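Alpha-glucosidase (PDB 6PNR) probably hydrolyses alpha-linked sulfoquinovosides, releasing the sulfoquinovose head group of plant sulfolipids, as a glycoside hydrolase of family 31. Local coordinates at residues G255-D258 against K259-R263; E542-A545 against R546-V550; D373-E377 against Y378-I382; E307-K311 against G312-L316. All blocks are in the same frame, centred on the assembly; numbering follows the deposited sequence.

Contact 1: residues G255-D258 against K259-R263; sequences GLLD and KTLDR
T260 and L256 meet one turn apart in helix 250-262, the helix of a beta-alpha-beta unit in the TIM barrel between strands 242-245 and 267-271. The contact is local and lies in the last turns of the helix. From CB outward, T260 first passes the L256 carbonyl, with T260 CB 3.4 Å from L256 O. Its hydroxyl then turns back: T260 OG1 lies beside the backbone N of its own residue (chi1 -59°) and donates to L256 O at 2.8 Å. L256 O also accepts T260 N, at 2.8 Å. The two donors reach L256 O from opposite faces of its plane, so the carbonyl is gripped twice. OG1 is also hydrogen-bonded to Y534, while T260 packs against I244 and V267 of the two strands. A valine here has no hydroxyl and would probably leave Y534 OH without this mate and L256 O with the backbone N alone.

L257 and L261 form the apolar side. They lie side by side and point the same way, and L257 CD1 meets L261 CD1 at 3.8 Å. Further on, D262 N donates to D258 O at 2.7 Å. R263, the first residue past the helix, bridges D262 OD2 through NH1, a weak bond, and E538 through NH2. K259 CG lies 3.7 Å above one face of the R263 guanidinium, toward its rim.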
loop_
_atom_site.group_PDB
_atom_site.type_symbol
_atom_site.label_atom_id
_atom_site.label_comp_id
_atom_site.label_asym_id
_atom_site.label_seq_id
_atom_site.Cartn_x
_atom_site.Cartn_y
_atom_site.Cartn_z
ATOM N N GLY A 255 -17.913 -18.861 40.055
ATOM C CA GLY A 255 -18.964 -17.938 40.448
ATOM C C GLY A 255 -19.818 -17.482 39.279
ATOM O O GLY A 255 -21.043 -17.388 39.392
ATOM N N LEU A 256 -19.185 -17.185 38.142
ATOM C CA LEU A 256 -19.936 -16.765 36.960
ATOM C C LEU A 256 -20.744 -17.921 36.372
ATOM O O LEU A 256 -21.834 -17.711 35.820
ATOM C CB LEU A 256 -18.975 -16.179 35.921
ATOM C CG LEU A 256 -18.552 -14.736 36.233
ATOM C CD1 LEU A 256 -17.412 -14.288 35.345
ATOM C CD2 LEU A 256 -19.731 -13.820 36.094
ATOM N N LEU A 257 -20.223 -19.141 36.477
ATOM C CA LEU A 257 -21.004 -20.319 36.110
ATOM C C LEU A 257 -22.293 -20.389 36.918
ATOM O O LEU A 257 -23.390 -20.512 36.360
ATOM C CB LEU A 257 -20.166 -21.573 36.339
ATOM C CG LEU A 257 -20.899 -22.902 36.159
ATOM C CD1 LEU A 257 -21.517 -22.961 34.763
ATOM C CD2 LEU A 257 -19.896 -24.036 36.373
ATOM N N ASP A 258 -22.173 -20.298 38.247
ATOM C CA ASP A 258 -23.348 -20.289 39.113
ATOM C C ASP A 258 -24.321 -19.179 38.729
ATOM O O ASP A 258 -25.535 -19.409 38.653
ATOM C CB ASP A 258 -22.909 -20.151 40.573
ATOM C CG ASP A 258 -22.083 -21.339 41.048
ATOM O OD1 ASP A 258 -22.283 -22.451 40.515
ATOM O OD2 ASP A 258 -21.238 -21.166 41.954
ATOM N N LYS A 259 -23.808 -17.967 38.481
ATOM C CA LYS A 259 -24.666 -16.856 38.072
ATOM C C LYS A 259 -25.391 -17.178 36.774
ATOM O O LYS A 259 -26.601 -16.950 36.641
ATOM C CB LYS A 259 -23.825 -15.576 37.908
ATOM C CG LYS A 259 -24.640 -14.329 37.592
ATOM C CD LYS A 259 -23.724 -13.120 37.388
ATOM C CE LYS A 259 -24.492 -11.816 37.568
ATOM N NZ LYS A 259 -23.611 -10.605 37.524
ATOM N N THR A 260 -24.663 -17.719 35.803
ATOM C CA THR A 260 -25.279 -18.070 34.526
ATOM C C THR A 260 -26.396 -19.092 34.717
ATOM O O THR A 260 -27.522 -18.906 34.232
ATOM C CB THR A 260 -24.202 -18.599 33.582
ATOM O OG1 THR A 260 -23.205 -17.579 33.417
ATOM C CG2 THR A 260 -24.809 -18.961 32.225
ATOM N N LEU A 261 -26.109 -20.158 35.459
ATOM C CA LEU A 261 -27.124 -21.165 35.751
ATOM C C LEU A 261 -28.281 -20.574 36.554
ATOM O O LEU A 261 -29.447 -20.925 36.325
ATOM C CB LEU A 261 -26.495 -22.340 36.500
ATOM C CG LEU A 261 -25.467 -23.161 35.713
ATOM C CD1 LEU A 261 -24.633 -24.025 36.660
ATOM C CD2 LEU A 261 -26.147 -24.022 34.654
ATOM N N ASP A 262 -27.984 -19.684 37.503
ATOM C CA ASP A 262 -29.056 -19.077 38.292
ATOM C C ASP A 262 -30.012 -18.286 37.412
ATOM O O ASP A 262 -31.202 -18.176 37.732
ATOM C CB ASP A 262 -28.482 -18.171 39.382
ATOM C CG ASP A 262 -29.569 -17.436 40.161
ATOM O OD1 ASP A 262 -30.327 -18.098 40.908
ATOM O OD2 ASP A 262 -29.675 -16.198 40.007
ATOM N N ARG A 263 -29.518 -17.745 36.298
ATOM C CA ARG A 263 -30.331 -17.001 35.350
ATOM C C ARG A 263 -30.986 -17.907 34.309
ATOM O O ARG A 263 -31.490 -17.405 33.301
ATOM C CB ARG A 263 -29.482 -15.920 34.662
ATOM C CG ARG A 263 -29.581 -14.530 35.311
ATOM C CD ARG A 263 -29.281 -14.550 36.801
ATOM N NE ARG A 263 -28.932 -13.208 37.281
ATOM C CZ ARG A 263 -28.299 -12.966 38.420
ATOM N NH1 ARG A 263 -27.941 -13.975 39.217
ATOM N NH2 ARG A 263 -28.015 -11.721 38.759
#

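Contact 2: residues E542-A545 against R546-V550; sequences ERLA and RLVDV
L544 and V548 make an apolar contact one turn apart in the long helix 538-568, whose residues 542-550 lie in the TIM-barrel region of this family 31 enzyme. It is local, and ordinary alpha-helical bonds run beneath it. V548 N donates to L544 O at 2.8 Å with an N-H...O angle of 168°. L547 N does the same to R543 O, and D549 N to A545 O. The bond from R546 N to E542 O is weak.

The two side chains cross obliquely. L544 CD1 lies 3.9 Å from V548 CG2. The valine offers this methyl because CG2 sits beside its own backbone N, with CG1 anti to that N (chi1 168°). V548 CG2 is also 3.4 Å from L544 O, so it packs against both the leucine tip and its carbonyl. L544 and V548 also touch L242 of strand 242-245, and L544 and L547 lean on A511 of helix 504-514, so the buried side of the helix meets both a barrel strand and a neighbouring helix.

Polar residues turn elsewhere. The carboxylate of buried D549 is met by the Y665 hydroxyl and by K266 and K664, two lysines that would probably favour its charged form. R546 runs out extended from CG to NE to the carbonyls of G642 and Y665, with cation-pi contacts to W625 and Y643. One water joins the turns: it donates to R543 O at 2.9 Å and accepts from R546 NH1 at 3.0 Å.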
loop_
_atom_site.group_PDB
_atom_site.type_symbol
_atom_site.label_atom_id
_atom_site.label_comp_id
_atom_site.label_asym_id
_atom_site.label_seq_id
_atom_site.Cartn_x
_atom_site.Cartn_y
_atom_site.Cartn_z
ATOM N N GLU A 542 -31.437 -12.727 30.417
ATOM C CA GLU A 542 -32.759 -13.268 30.123
ATOM C C GLU A 542 -32.917 -13.547 28.634
ATOM O O GLU A 542 -33.465 -14.589 28.245
ATOM C CB GLU A 542 -33.837 -12.299 30.612
ATOM C CG GLU A 542 -33.828 -12.098 32.126
ATOM C CD GLU A 542 -34.563 -10.826 32.557
ATOM O OE1 GLU A 542 -35.378 -10.312 31.754
ATOM O OE2 GLU A 542 -34.314 -10.340 33.691
ATOM N N ARG A 543 -32.431 -12.632 27.788
ATOM C CA ARG A 543 -32.470 -12.842 26.343
ATOM C C ARG A 543 -31.603 -14.023 25.926
ATOM O O ARG A 543 -32.000 -14.825 25.077
ATOM C CB ARG A 543 -32.008 -11.573 25.620
ATOM C CG ARG A 543 -33.026 -10.445 25.607
ATOM C CD ARG A 543 -32.367 -9.176 25.076
ATOM N NE ARG A 543 -33.306 -8.069 24.938
ATOM C CZ ARG A 543 -34.072 -7.889 23.868
ATOM N NH1 ARG A 543 -34.008 -8.749 22.857
ATOM N NH2 ARG A 543 -34.896 -6.852 23.809
ATOM N N LEU A 544 -30.392 -14.118 26.480
ATOM C CA LEU A 544 -29.487 -15.197 26.110
ATOM C C LEU A 544 -30.074 -16.556 26.494
ATOM O O LEU A 544 -29.919 -17.541 25.760
ATOM C CB LEU A 544 -28.125 -14.966 26.772
ATOM C CG LEU A 544 -27.005 -15.952 26.450
ATOM C CD1 LEU A 544 -26.775 -15.984 24.950
ATOM C CD2 LEU A 544 -25.743 -15.520 27.181
ATOM N N ALA A 545 -30.760 -16.626 27.638
ATOM C CA ALA A 545 -31.445 -17.861 28.019
ATOM C C ALA A 545 -32.375 -18.341 26.910
ATOM O O ALA A 545 -32.398 -19.532 26.575
ATOM C CB ALA A 545 -32.234 -17.644 29.313
ATOM N N ARG A 546 -33.146 -17.423 26.325
ATOM C CA ARG A 546 -34.012 -17.781 25.208
ATOM C C ARG A 546 -33.205 -18.255 24.000
ATOM O O ARG A 546 -33.512 -19.300 23.407
ATOM C CB ARG A 546 -34.897 -16.595 24.843
ATOM C CG ARG A 546 -35.541 -16.686 23.459
ATOM C CD ARG A 546 -36.477 -15.508 23.245
ATOM N NE ARG A 546 -37.087 -15.496 21.928
ATOM C CZ ARG A 546 -36.481 -15.092 20.820
ATOM N NH1 ARG A 546 -35.214 -14.667 20.852
ATOM N NH2 ARG A 546 -37.147 -15.114 19.673
ATOM N N LEU A 547 -32.160 -17.504 23.623
ATOM C CA LEU A 547 -31.379 -17.870 22.443
ATOM C C LEU A 547 -30.729 -19.237 22.616
ATOM O O LEU A 547 -30.719 -20.054 21.687
ATOM C CB LEU A 547 -30.316 -16.802 22.152
ATOM C CG LEU A 547 -30.821 -15.358 21.953
ATOM C CD1 LEU A 547 -29.671 -14.374 21.762
ATOM C CD2 LEU A 547 -31.819 -15.238 20.804
ATOM N N VAL A 548 -30.181 -19.503 23.797
ATOM C CA VAL A 548 -29.532 -20.784 24.028
ATOM C C VAL A 548 -30.569 -21.903 24.056
ATOM O O VAL A 548 -30.326 -23.004 23.550
ATOM C CB VAL A 548 -28.705 -20.714 25.324
ATOM C CG1 VAL A 548 -28.254 -22.092 25.759
ATOM C CG2 VAL A 548 -27.494 -19.771 25.125
ATOM N N ASP A 549 -31.745 -21.636 24.633
ATOM C CA ASP A 549 -32.814 -22.632 24.602
ATOM C C ASP A 549 -33.194 -22.972 23.166
ATOM O O ASP A 549 -33.326 -24.150 22.825
ATOM C CB ASP A 549 -34.029 -22.134 25.390
ATOM C CG ASP A 549 -35.074 -23.230 25.633
ATOM O OD1 ASP A 549 -34.727 -24.426 25.567
ATOM O OD2 ASP A 549 -36.247 -22.885 25.893
ATOM N N VAL A 550 -33.314 -21.962 22.298
ATOM C CA VAL A 550 -33.568 -22.224 20.883
ATOM C C VAL A 550 -32.497 -23.145 20.308
ATOM O O VAL A 550 -32.803 -24.098 19.579
ATOM C CB VAL A 550 -33.666 -20.905 20.094
ATOM C CG1 VAL A 550 -33.664 -21.179 18.599
ATOM C CG2 VAL A 550 -34.925 -20.150 20.484
HETATM O O HOH W 1 -33.709 -13.487 23.107
#

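Contact 3: residues D373-E377 against Y378-I382; sequences DIIKE and YTLGI
E377 and Y378 stack side by side at the C-terminal part of helix 365-380, where the helix widens into a pi-type turn. The helix belongs to the TIM-barrel region. The tight part of this local contact is the backbone. I375 O accepts two amides: L380 N at 2.9 Å, nearly along the C=O axis, and T379 N at 3.1 Å, from above the carbonyl plane. The bond from L380 spans five residues and marks the wide turn. I375, T379 and L380 all pack on W387 of strand 386-389, so this side is closed by the barrel.

The other side faces solvent: E377 is exposed and Y378 partly so. E377 is extended beyond CG, which carries its carboxylate over one face of the Y378 ring. The two planes are 16° apart. E377 CD stands 3.5 Å above the Y378 ring plane, toward the rim, and E377 CG makes a CH-pi contact 3.9 Å from the centroid of that ring. I374 CG2 touches Y378 CD2 at 4.1 Å, and L329 of helix 328-335 meets both of these residues. An alanine in place of Y378 would probably leave the E377 chain without its flat support, free to turn, and open a gap beside I374 and L329. A water links the two turns, donating to I374 O at 2.9 Å and accepting from T379 OG1 at 2.7 Å.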
loop_
_atom_site.group_PDB
_atom_site.type_symbol
_atom_site.label_atom_id
_atom_site.label_comp_id
_atom_site.label_asym_id
_atom_site.label_seq_id
_atom_site.Cartn_x
_atom_site.Cartn_y
_atom_site.Cartn_z
ATOM N N ASP A 373 2.312 -35.519 24.291
ATOM C CA ASP A 373 2.230 -36.025 25.662
ATOM C C ASP A 373 1.874 -34.921 26.655
ATOM O O ASP A 373 1.228 -35.194 27.674
ATOM C CB ASP A 373 3.549 -36.691 26.066
ATOM C CG ASP A 373 3.742 -38.068 25.422
ATOM O OD1 ASP A 373 2.764 -38.654 24.912
ATOM O OD2 ASP A 373 4.884 -38.565 25.435
ATOM N N ILE A 374 2.294 -33.683 26.380
ATOM C CA ILE A 374 1.894 -32.532 27.200
ATOM C C ILE A 374 0.374 -32.371 27.199
ATOM O O ILE A 374 -0.239 -32.101 28.241
ATOM C CB ILE A 374 2.602 -31.255 26.700
ATOM C CG1 ILE A 374 4.087 -31.285 27.068
ATOM C CG2 ILE A 374 1.930 -29.986 27.247
ATOM C CD1 ILE A 374 4.868 -30.122 26.519
ATOM N N ILE A 375 -0.257 -32.528 26.032
ATOM C CA ILE A 375 -1.713 -32.428 25.946
ATOM C C ILE A 375 -2.371 -33.587 26.692
ATOM O O ILE A 375 -3.313 -33.389 27.475
ATOM C CB ILE A 375 -2.171 -32.366 24.473
ATOM C CG1 ILE A 375 -1.540 -31.154 23.759
ATOM C CG2 ILE A 375 -3.712 -32.367 24.385
ATOM C CD1 ILE A 375 -1.771 -31.131 22.248
ATOM N N LYS A 376 -1.872 -34.815 26.478
ATOM C CA LYS A 376 -2.452 -35.975 27.156
ATOM C C LYS A 376 -2.336 -35.852 28.671
ATOM O O LYS A 376 -3.302 -36.102 29.405
ATOM C CB LYS A 376 -1.767 -37.261 26.691
ATOM C CG LYS A 376 -1.964 -37.618 25.230
ATOM C CD LYS A 376 -1.278 -38.970 24.945
ATOM C CE LYS A 376 -1.266 -39.312 23.474
ATOM N NZ LYS A 376 -0.664 -40.667 23.266
ATOM N N GLU A 377 -1.159 -35.454 29.154
ATOM C CA GLU A 377 -0.880 -35.477 30.586
ATOM C C GLU A 377 -1.548 -34.315 31.317
ATOM O O GLU A 377 -2.150 -34.507 32.376
ATOM C CB GLU A 377 0.636 -35.453 30.829
ATOM C CG GLU A 377 1.037 -35.491 32.312
ATOM C CD GLU A 377 2.559 -35.449 32.532
ATOM O OE1 GLU A 377 3.311 -35.331 31.546
ATOM O OE2 GLU A 377 3.000 -35.530 33.697
ATOM N N TYR A 378 -1.452 -33.100 30.773
ATOM C CA TYR A 378 -1.823 -31.913 31.535
ATOM C C TYR A 378 -3.157 -31.299 31.134
ATOM O O TYR A 378 -3.709 -30.504 31.903
ATOM C CB TYR A 378 -0.727 -30.848 31.418
ATOM C CG TYR A 378 0.614 -31.277 31.964
ATOM C CD1 TYR A 378 0.788 -31.516 33.325
ATOM C CD2 TYR A 378 1.718 -31.405 31.129
ATOM C CE1 TYR A 378 2.021 -31.884 33.836
ATOM C CE2 TYR A 378 2.958 -31.776 31.631
ATOM C CZ TYR A 378 3.101 -32.013 32.988
ATOM O OH TYR A 378 4.328 -32.378 33.496
ATOM N N THR A 379 -3.689 -31.642 29.964
ATOM C CA THR A 379 -5.031 -31.209 29.596
ATOM C C THR A 379 -5.995 -32.388 29.753
ATOM O O THR A 379 -6.787 -32.424 30.706
ATOM C CB THR A 379 -5.021 -30.613 28.175
ATOM O OG1 THR A 379 -4.312 -29.364 28.188
ATOM C CG2 THR A 379 -6.440 -30.372 27.652
ATOM N N LEU A 380 -5.914 -33.381 28.862
ATOM C CA LEU A 380 -6.784 -34.550 28.983
ATOM C C LEU A 380 -6.589 -35.258 30.321
ATOM O O LEU A 380 -7.553 -35.759 30.914
ATOM C CB LEU A 380 -6.523 -35.523 27.834
ATOM C CG LEU A 380 -6.826 -35.045 26.415
ATOM C CD1 LEU A 380 -6.024 -35.846 25.379
ATOM C CD2 LEU A 380 -8.332 -35.143 26.149
ATOM N N GLY A 381 -5.349 -35.308 30.809
ATOM C CA GLY A 381 -5.038 -36.018 32.039
ATOM C C GLY A 381 -5.708 -35.483 33.292
ATOM O O GLY A 381 -5.765 -36.197 34.298
ATOM N N ILE A 382 -6.203 -34.243 33.279
ATOM C CA ILE A 382 -6.930 -33.739 34.437
ATOM C C ILE A 382 -8.428 -33.649 34.173
ATOM O O ILE A 382 -9.162 -33.078 34.986
ATOM C CB ILE A 382 -6.381 -32.386 34.936
ATOM C CG1 ILE A 382 -6.551 -31.277 33.902
ATOM C CG2 ILE A 382 -4.915 -32.486 35.322
ATOM C CD1 ILE A 382 -6.088 -29.914 34.432
HETATM O O HOH W 2 -1.605 -29.503 28.396
#

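Contact 4: residues E307-K311 against G312-L316; sequences EINAK and GIKFL
I308 and I313 sit on the two sides of a Schellman motif that ends helix 301-310 and turns the chain into strand 314-319, a parallel strand of the TIM barrel. I308 does most of the work. I308 O takes I313 N at 3.0 Å and also K311 N, from opposite faces of its plane. Its side chain reaches forward over the turn. CG1 stands between the backbone N and the carbonyl carbon (chi1 67°), and with the chain extended beyond it, CD1 reaches the strand that follows. There I308 CD1 touches I313 CG2 at 4.1 Å and F315 CB at 4.2 Å, and it meets the F315 ring at the edge, near the ring plane. F254 of helix 250-262 and I270 of strand 267-271 touch both I308 and F315, so this small apolar cluster joins the end of the helix to the barrel.

N309 supplies the second bond of the motif. N309 O accepts G312 N at 2.8 Å, with the donor 61° out of the carbonyl plane. N309 CA also makes a CH...O contact to I313 O at 3.4 Å.

K311 passes the chain to G312, the C-prime residue. G312 has positive phi (84°). A CB there would jam against K311 O, so the backbone turn suits a residue without a side chain. K314 bends at chi2, and its charged end makes a cation-pi contact with W237. A water bridges the turn, donating to N309 O and accepting from K314 NZ, each at 2.8 Å.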
loop_
_atom_site.group_PDB
_atom_site.type_symbol
_atom_site.label_atom_id
_atom_site.label_comp_id
_atom_site.label_asym_id
_atom_site.label_seq_id
_atom_site.Cartn_x
_atom_site.Cartn_y
_atom_site.Cartn_z
ATOM N N GLU A 307 -16.447 -32.078 40.126
ATOM C CA GLU A 307 -17.691 -31.580 40.707
ATOM C C GLU A 307 -18.640 -31.062 39.636
ATOM O O GLU A 307 -19.831 -31.396 39.636
ATOM C CB GLU A 307 -17.401 -30.481 41.725
ATOM C CG GLU A 307 -16.495 -30.902 42.857
ATOM C CD GLU A 307 -16.150 -29.738 43.769
ATOM O OE1 GLU A 307 -16.787 -28.666 43.626
ATOM O OE2 GLU A 307 -15.242 -29.894 44.618
ATOM N N ILE A 308 -18.139 -30.233 38.711
ATOM C CA ILE A 308 -19.069 -29.682 37.731
ATOM C C ILE A 308 -19.474 -30.748 36.711
ATOM O O ILE A 308 -20.589 -30.699 36.175
ATOM C CB ILE A 308 -18.501 -28.414 37.052
ATOM C CG1 ILE A 308 -17.287 -28.734 36.188
ATOM C CG2 ILE A 308 -18.155 -27.347 38.083
ATOM C CD1 ILE A 308 -16.895 -27.590 35.298
ATOM N N ASN A 309 -18.593 -31.721 36.423
ATOM C CA ASN A 309 -18.977 -32.856 35.580
ATOM C C ASN A 309 -20.196 -33.576 36.147
ATOM O O ASN A 309 -21.118 -33.938 35.403
ATOM C CB ASN A 309 -17.831 -33.861 35.460
ATOM C CG ASN A 309 -16.744 -33.411 34.511
ATOM O OD1 ASN A 309 -16.844 -32.361 33.864
ATOM N ND2 ASN A 309 -15.678 -34.203 34.432
ATOM N N ALA A 310 -20.208 -33.806 37.465
ATOM C CA ALA A 310 -21.341 -34.481 38.089
ATOM C C ALA A 310 -22.631 -33.684 37.940
ATOM O O ALA A 310 -23.719 -34.249 38.093
ATOM C CB ALA A 310 -21.043 -34.750 39.571
ATOM N N LYS A 311 -22.537 -32.391 37.630
ATOM C CA LYS A 311 -23.699 -31.553 37.358
ATOM C C LYS A 311 -23.996 -31.415 35.872
ATOM O O LYS A 311 -24.828 -30.582 35.498
ATOM C CB LYS A 311 -23.507 -30.162 37.972
ATOM C CG LYS A 311 -23.516 -30.132 39.488
ATOM C CD LYS A 311 -23.182 -28.725 40.017
ATOM C CE LYS A 311 -24.106 -27.646 39.422
ATOM N NZ LYS A 311 -23.767 -26.250 39.862
ATOM N N GLY A 312 -23.337 -32.202 35.017
ATOM C CA GLY A 312 -23.601 -32.146 33.592
ATOM C C GLY A 312 -22.855 -31.070 32.831
ATOM O O GLY A 312 -23.293 -30.681 31.743
ATOM N N ILE A 313 -21.739 -30.568 33.359
ATOM C CA ILE A 313 -21.053 -29.426 32.759
ATOM C C ILE A 313 -19.604 -29.805 32.495
ATOM O O ILE A 313 -18.918 -30.311 33.391
ATOM C CB ILE A 313 -21.147 -28.176 33.655
ATOM C CG1 ILE A 313 -22.610 -27.763 33.783
ATOM C CG2 ILE A 313 -20.314 -27.012 33.086
ATOM C CD1 ILE A 313 -22.869 -26.809 34.891
ATOM N N LYS A 314 -19.133 -29.545 31.274
ATOM C CA LYS A 314 -17.750 -29.866 30.939
ATOM C C LYS A 314 -16.830 -28.674 31.214
ATOM O O LYS A 314 -17.280 -27.533 31.365
ATOM C CB LYS A 314 -17.645 -30.300 29.474
ATOM C CG LYS A 314 -18.556 -31.518 29.080
ATOM C CD LYS A 314 -18.371 -32.707 30.021
ATOM C CE LYS A 314 -19.178 -33.933 29.543
ATOM N NZ LYS A 314 -19.062 -35.073 30.508
ATOM N N PHE A 315 -15.522 -28.949 31.285
ATOM C CA PHE A 315 -14.514 -27.907 31.453
ATOM C C PHE A 315 -13.638 -27.885 30.209
ATOM O O PHE A 315 -13.191 -28.941 29.747
ATOM C CB PHE A 315 -13.662 -28.138 32.706
ATOM C CG PHE A 315 -12.733 -26.986 33.036
ATOM C CD1 PHE A 315 -11.512 -26.843 32.379
ATOM C CD2 PHE A 315 -13.081 -26.050 34.001
ATOM C CE1 PHE A 315 -10.654 -25.782 32.674
ATOM C CE2 PHE A 315 -12.224 -24.991 34.304
ATOM C CZ PHE A 315 -11.013 -24.861 33.639
ATOM N N LEU A 316 -13.406 -26.691 29.660
ATOM C CA LEU A 316 -12.594 -26.514 28.460
ATOM C C LEU A 316 -11.441 -25.553 28.728
ATOM O O LEU A 316 -11.574 -24.595 29.494
ATOM C CB LEU A 316 -13.426 -26.003 27.264
ATOM C CG LEU A 316 -14.550 -26.935 26.769
ATOM C CD1 LEU A 316 -15.843 -26.785 27.594
ATOM C CD2 LEU A 316 -14.817 -26.730 25.287
HETATM O O HOH W 3 -20.638 -34.097 32.611
#

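In the fold
All four contacts are local and follow one another along the chain, 1, 4, 3, then 2. None encloses or crosses another. Contact 1 lies near the end of helix 250-262, before strand 267-271. Contact 4 closes the turn from helix 301-310 into strand 314-319, beside 267-271 in the parallel sheet. The two touch: L261 CD1 is 3.7 Å from I313 CD1. Contact 3 lies in the C-terminal part of helix 365-380, ahead of strand 386-389, the next strand of that sheet; its nearest atoms are about 6 Å from contact 4. Contact 2, on helix 538-568, comes back to contact 1, with R263 O 4.1 Å from A545 CB. Contacts 2 and 3 are far apart, their centres about 34 Å from each other.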